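Local coordinates for phenazine biosynthesis protein PhzF family (Enterococcus faecalis, PDB 1S7J) that probably acts as an isomerase of the PhzF family, whose members are related to diaminopimelate epimerase, at residues A[233-238]-A[244-249]; A[209-214]-A[221-226]. All coordinates share one frame; numbering follows the deposited sequence.

Contact 1. Residues A[233-238]-A[244-249]; sequences GFLTCE and VIIGGT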
loop_
_atom_site.group_PDB
_atom_site.type_symbol
_atom_site.label_atom_id
_atom_site.label_comp_id
_atom_site.label_asym_id
_atom_site.label_seq_id
_atom_site.Cartn_x
_atom_site.Cartn_y
_atom_site.Cartn_z
ATOM N N GLY A 233 -3.766 0.023 -10.030
ATOM C CA GLY A 233 -3.390 1.158 -9.193
ATOM C C GLY A 233 -2.192 1.902 -9.745
ATOM O O GLY A 233 -1.182 1.288 -10.081
ATOM N N PHE A 234 -2.316 3.220 -9.890
ATOM C CA PHE A 234 -1.219 4.034 -10.403
ATOM C C PHE A 234 -0.443 4.691 -9.275
ATOM O O PHE A 234 -0.995 5.012 -8.226
ATOM C CB PHE A 234 -1.735 5.099 -11.357
ATOM C CG PHE A 234 -0.657 5.979 -11.917
ATOM C CD1 PHE A 234 0.166 5.524 -12.955
ATOM C CD2 PHE A 234 -0.450 7.260 -11.404
ATOM C CE1 PHE A 234 1.184 6.334 -13.471
ATOM C CE2 PHE A 234 0.565 8.080 -11.911
ATOM C CZ PHE A 234 1.385 7.615 -12.947
ATOM N N LEU A 235 0.847 4.891 -9.504
ATOM C CA LEU A 235 1.721 5.514 -8.522
ATOM C C LEU A 235 2.784 6.379 -9.203
ATOM O O LEU A 235 3.433 5.936 -10.157
ATOM C CB LEU A 235 2.444 4.440 -7.679
ATOM C CG LEU A 235 1.683 3.256 -7.054
ATOM C CD1 LEU A 235 1.829 2.019 -7.930
ATOM C CD2 LEU A 235 2.230 2.977 -5.662
ATOM N N THR A 236 2.908 7.623 -8.772
ATOM C CA THR A 236 3.943 8.491 -9.325
ATOM C C THR A 236 5.088 8.389 -8.302
ATOM O O THR A 236 4.876 8.567 -7.095
ATOM C CB THR A 236 3.450 9.949 -9.525
ATOM O OG1 THR A 236 4.378 10.656 -10.356
ATOM C CG2 THR A 236 3.278 10.667 -8.193
ATOM N N CYS A 237 6.260 7.996 -8.780
ATOM C CA CYS A 237 7.420 7.795 -7.914
ATOM C C CYS A 237 8.561 8.785 -8.044
ATOM O O CYS A 237 8.849 9.295 -9.132
ATOM C CB CYS A 237 7.961 6.404 -8.145
ATOM S SG CYS A 237 6.706 5.168 -8.064
ATOM N N GLU A 238 9.254 9.012 -6.938
ATOM C CA GLU A 238 10.399 9.897 -6.926
ATOM C C GLU A 238 11.488 9.372 -6.013
ATOM O O GLU A 238 11.212 8.835 -4.919
ATOM C CB GLU A 238 10.029 11.323 -6.497
ATOM C CG GLU A 238 11.192 12.300 -6.692
ATOM C CD GLU A 238 10.989 13.626 -6.010
ATOM O OE1 GLU A 238 10.251 14.469 -6.560
ATOM O OE2 GLU A 238 11.588 13.839 -4.927
ATOM N N VAL A 244 12.176 7.313 -0.593
ATOM C CA VAL A 244 11.401 7.269 -1.850
ATOM C C VAL A 244 9.996 7.804 -1.606
ATOM O O VAL A 244 9.431 7.641 -0.510
ATOM C CB VAL A 244 11.331 5.849 -2.469
ATOM C CG1 VAL A 244 12.704 5.409 -2.918
ATOM C CG2 VAL A 244 10.744 4.867 -1.491
ATOM N N ILE A 245 9.446 8.468 -2.620
ATOM C CA ILE A 245 8.115 9.070 -2.536
ATOM C C ILE A 245 7.123 8.494 -3.544
ATOM O O ILE A 245 7.429 8.378 -4.733
ATOM C CB ILE A 245 8.186 10.587 -2.811
ATOM C CG1 ILE A 245 9.261 11.240 -1.942
ATOM C CG2 ILE A 245 6.821 11.233 -2.576
ATOM C CD1 ILE A 245 9.036 11.095 -0.457
ATOM N N ILE A 246 5.942 8.115 -3.056
ATOM C CA ILE A 246 4.887 7.604 -3.936
ATOM C C ILE A 246 3.659 8.494 -3.827
ATOM O O ILE A 246 3.237 8.859 -2.716
ATOM C CB ILE A 246 4.474 6.133 -3.606
ATOM C CG1 ILE A 246 3.973 6.020 -2.172
ATOM C CG2 ILE A 246 5.620 5.200 -3.861
ATOM C CD1 ILE A 246 3.544 4.637 -1.795
ATOM N N GLY A 247 3.107 8.876 -4.963
ATOM C CA GLY A 247 1.925 9.712 -4.963
ATOM C C GLY A 247 0.788 9.038 -5.685
ATOM O O GLY A 247 0.988 8.488 -6.770
ATOM N N GLY A 248 -0.403 9.071 -5.110
ATOM C CA GLY A 248 -1.536 8.442 -5.771
ATOM C C GLY A 248 -2.858 9.138 -5.559
ATOM O O GLY A 248 -3.023 9.881 -4.587
ATOM N N THR A 249 -3.782 8.949 -6.501
ATOM C CA THR A 249 -5.117 9.533 -6.404
ATOM C C THR A 249 -5.988 8.674 -5.472
ATOM O O THR A 249 -5.498 7.725 -4.867
ATOM C CB THR A 249 -5.804 9.662 -7.806
ATOM O OG1 THR A 249 -5.769 8.401 -8.498
ATOM C CG2 THR A 249 -5.088 10.708 -8.645
HETATM O O HOH W 1 -3.178 6.504 -8.106
#
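Thr236 lays its methyl group across the backbone of Gly247, CG2 coming within 3.6 Å of Gly247 CA. With OG1 anti to the backbone N (chi1 -166°), CG2 takes the place between N and the carbonyl carbon, and this turns the methyl rather than the hydroxyl onto the glycine. Beneath it the two residues form a hydrogen-bonded antiparallel pair: Thr236 N donates almost straight to Gly247 O (2.9 Å, N-H...O 174°), and Gly247 N returns a bond to Thr236 O (2.8 Å). Glu238 and Ile245 repeat the pattern, and their CB atoms stand 4.2 Å apart on the same face of the sheet as Thr236. From there the two side chains part: Glu238 reaches out as an extended chain, while the CG1 branch of Ile245, anti to its carbonyl carbon (chi1 -51°), carries CD1 away from the opposite strand. Between these pairs Cys237 and Ile246 make a non-hydrogen-bonded pair whose side chains project from the other face. There the contact is loose and apolar, SG of Cys237 lying 4.3 Å from CG2 of Ile246 and CD2 of Leu235 4.4 Å from CB of Ile246. Where the strands separate, a water bridges them, donating to Phe234 O (2.6 Å) and accepting from Thr249 N (3.0 Å). The segments are the two arms of a beta hairpin, locked mainly by backbone bonds and continued on both flanks: strand 222-227 bonds to 233-238, and strand 110-116 bonds to 244-249. Tyr112 of strand 110-116 touches Thr236 and Ile245, whereas the face carrying Cys237 and Ile246 is covered by helix 207-218, with Ile211 packed on Cys237, Val244 and Ile246.

Contact 2. Residues A[209-214]-A[221-226]; sequences NLIPYW and TTLSAY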
loop_
_atom_site.group_PDB
_atom_site.type_symbol
_atom_site.label_atom_id
_atom_site.label_comp_id
_atom_site.label_asym_id
_atom_site.label_seq_id
_atom_site.Cartn_x
_atom_site.Cartn_y
_atom_site.Cartn_z
ATOM N N ASN A 209 11.431 -1.088 -2.114
ATOM C CA ASN A 209 12.323 -1.991 -2.847
ATOM C C ASN A 209 12.193 -1.703 -4.345
ATOM O O ASN A 209 13.183 -1.683 -5.073
ATOM C CB ASN A 209 11.939 -3.463 -2.603
ATOM C CG ASN A 209 12.113 -3.893 -1.145
ATOM O OD1 ASN A 209 12.975 -3.386 -0.430
ATOM N ND2 ASN A 209 11.309 -4.875 -0.728
ATOM N N LEU A 210 10.948 -1.513 -4.794
ATOM C CA LEU A 210 10.638 -1.230 -6.206
ATOM C C LEU A 210 11.275 0.017 -6.781
ATOM O O LEU A 210 11.912 -0.036 -7.833
ATOM C CB LEU A 210 9.114 -1.119 -6.411
ATOM C CG LEU A 210 8.272 -2.356 -6.701
ATOM C CD1 LEU A 210 8.891 -3.114 -7.843
ATOM C CD2 LEU A 210 8.171 -3.230 -5.491
ATOM N N ILE A 211 11.011 1.162 -6.149
ATOM C CA ILE A 211 11.546 2.433 -6.624
ATOM C C ILE A 211 13.096 2.455 -6.714
ATOM O O ILE A 211 13.646 2.819 -7.754
ATOM C CB ILE A 211 10.982 3.640 -5.799
ATOM C CG1 ILE A 211 9.453 3.664 -5.926
ATOM C CG2 ILE A 211 11.540 4.966 -6.324
ATOM C CD1 ILE A 211 8.796 4.819 -5.208
ATOM N N PRO A 212 13.799 2.099 -5.624
ATOM C CA PRO A 212 15.260 2.100 -5.687
ATOM C C PRO A 212 15.756 1.266 -6.880
ATOM O O PRO A 212 16.548 1.739 -7.699
ATOM C CB PRO A 212 15.644 1.445 -4.367
ATOM C CG PRO A 212 14.609 1.971 -3.450
ATOM C CD PRO A 212 13.344 1.796 -4.256
ATOM N N TYR A 213 15.248 0.033 -6.973
ATOM C CA TYR A 213 15.625 -0.882 -8.042
ATOM C C TYR A 213 15.467 -0.300 -9.444
ATOM O O TYR A 213 16.389 -0.397 -10.270
ATOM C CB TYR A 213 14.813 -2.198 -7.944
ATOM C CG TYR A 213 15.047 -3.127 -9.126
ATOM C CD1 TYR A 213 14.312 -2.978 -10.306
ATOM C CD2 TYR A 213 16.051 -4.092 -9.094
ATOM C CE1 TYR A 213 14.579 -3.751 -11.424
ATOM C CE2 TYR A 213 16.326 -4.879 -10.220
ATOM C CZ TYR A 213 15.581 -4.693 -11.383
ATOM O OH TYR A 213 15.841 -5.427 -12.509
ATOM N N TRP A 214 14.292 0.222 -9.740
ATOM C CA TRP A 214 14.023 0.780 -11.057
ATOM C C TRP A 214 14.653 2.133 -11.332
ATOM O O TRP A 214 14.816 2.521 -12.493
ATOM C CB TRP A 214 12.522 0.796 -11.324
ATOM C CG TRP A 214 11.981 -0.574 -11.547
ATOM C CD1 TRP A 214 11.345 -1.369 -10.637
ATOM C CD2 TRP A 214 12.067 -1.340 -12.756
ATOM N NE1 TRP A 214 11.032 -2.580 -11.203
ATOM C CE2 TRP A 214 11.465 -2.589 -12.502
ATOM C CE3 TRP A 214 12.602 -1.086 -14.031
ATOM C CZ2 TRP A 214 11.373 -3.594 -13.480
ATOM C CZ3 TRP A 214 12.511 -2.087 -15.004
ATOM C CH2 TRP A 214 11.905 -3.323 -14.720
ATOM N N THR A 221 15.228 9.850 -11.652
ATOM C CA THR A 221 14.870 10.382 -10.334
ATOM C C THR A 221 13.368 10.205 -10.168
ATOM O O THR A 221 12.875 9.957 -9.065
ATOM C CB THR A 221 15.197 11.897 -10.221
ATOM O OG1 THR A 221 16.589 12.112 -10.498
ATOM C CG2 THR A 221 14.869 12.411 -8.812
ATOM N N THR A 222 12.643 10.356 -11.275
ATOM C CA THR A 222 11.197 10.204 -11.274
ATOM C C THR A 222 10.743 9.086 -12.200
ATOM O O THR A 222 11.231 8.954 -13.330
ATOM C CB THR A 222 10.477 11.522 -11.647
ATOM O OG1 THR A 222 11.001 12.040 -12.883
ATOM C CG2 THR A 222 10.665 12.548 -10.549
ATOM N N LEU A 223 9.841 8.251 -11.699
ATOM C CA LEU A 223 9.320 7.138 -12.458
ATOM C C LEU A 223 7.817 7.013 -12.323
ATOM O O LEU A 223 7.241 7.386 -11.299
ATOM C CB LEU A 223 9.948 5.820 -11.989
ATOM C CG LEU A 223 11.458 5.658 -11.948
ATOM C CD1 LEU A 223 11.913 5.599 -10.496
ATOM C CD2 LEU A 223 11.852 4.383 -12.674
ATOM N N SER A 224 7.188 6.497 -13.360
ATOM C CA SER A 224 5.761 6.264 -13.363
ATOM C C SER A 224 5.592 4.742 -13.127
ATOM O O SER A 224 6.351 3.936 -13.684
ATOM C CB SER A 224 5.138 6.712 -14.695
ATOM O OG SER A 224 5.953 6.356 -15.812
ATOM N N ALA A 225 4.669 4.367 -12.257
ATOM C CA ALA A 225 4.455 2.961 -11.952
ATOM C C ALA A 225 2.983 2.565 -11.946
ATOM O O ALA A 225 2.095 3.419 -11.865
ATOM C CB ALA A 225 5.080 2.624 -10.621
ATOM N N TYR A 226 2.722 1.276 -12.025
ATOM C CA TYR A 226 1.370 0.780 -12.008
ATOM C C TYR A 226 1.352 -0.614 -11.465
ATOM O O TYR A 226 1.896 -1.525 -12.084
ATOM C CB TYR A 226 0.773 0.787 -13.431
ATOM C CG TYR A 226 -0.737 0.768 -13.449
ATOM C CD1 TYR A 226 -1.459 1.910 -13.786
ATOM C CD2 TYR A 226 -1.447 -0.382 -13.083
ATOM C CE1 TYR A 226 -2.855 1.918 -13.760
ATOM C CE2 TYR A 226 -2.843 -0.392 -13.051
ATOM C CZ TYR A 226 -3.545 0.758 -13.388
ATOM O OH TYR A 226 -4.933 0.766 -13.361
#
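Leu223 pushes both its methyl groups at helix 209-214, each meeting a different residue. CD2 comes up against the backbone of Trp214, 3.5 Å from its carbonyl O, and also lies 3.9 Å from Trp214 CB. CD1, the other branch, meets CG2 of Ile211 at 4.2 Å. The side chain leaves its strand toward the helix, and with CG anti to the carbonyl carbon (chi1 -54°) the fork ends between Ile211 and Trp214. The contact is small, about 123 Å² in all, and made by van der Waals packing: methyl on methyl at Ile211, methyl on CB and carbonyl at Trp214. The nearest CA atoms, those of Ile211 and Leu223, are 7.8 Å apart. Of Trp214 it takes CB and the backbone rather than the indole, which swings off from the strand (chi1 -71°). CE1 of Tyr213 sits over the centre of the indole, 3.5 Å above its plane, and Phe186 of strand 186-192 stacks with the same ring system. Here a helix packs against one face of the strands, consistent with the diaminopimelate epimerase-like fold of the family, in which each lobe wraps strands round a central helix. The helix is kinked at Pro212, whose N can give no bond to the preceding turn; beyond it Trp214 N still bonds to Leu210 O (3.1 Å). Tyr213 is fixed further out, its hydroxyl hydrogen-bonded to Arg217 and Glu139 and its ring meeting those of Phe147 and Tyr141. Leu223 in turn is set in place by its strand: its backbone bonds to Cys237 of strand 234-240, while Ser224 and Tyr226 bond through their backbones to Phe186, and Asp185 accepts from Ser224 N.

Overall arrangement
Contact 2 comes first in the sequence and is complete before the hairpin of contact 1 begins; their centres lie about 9 Å apart. Strand 222-227 pairs antiparallel with strand 234-240, joining them directly: Cys237 N lies 2.8 Å from Leu223 O and Leu235 O lies 2.9 Å from Ala225 N, both probable hydrogen bonds. Ile211 is common to both, tying the helix of contact 2 to the hairpin face that carries Cys237, Val244 and Ile246. One continuous layer of strands thus runs from 222-227 through the hairpin of contact 1 over a single helix. Both contacts lie away from Glu46, the predicted active-site residue.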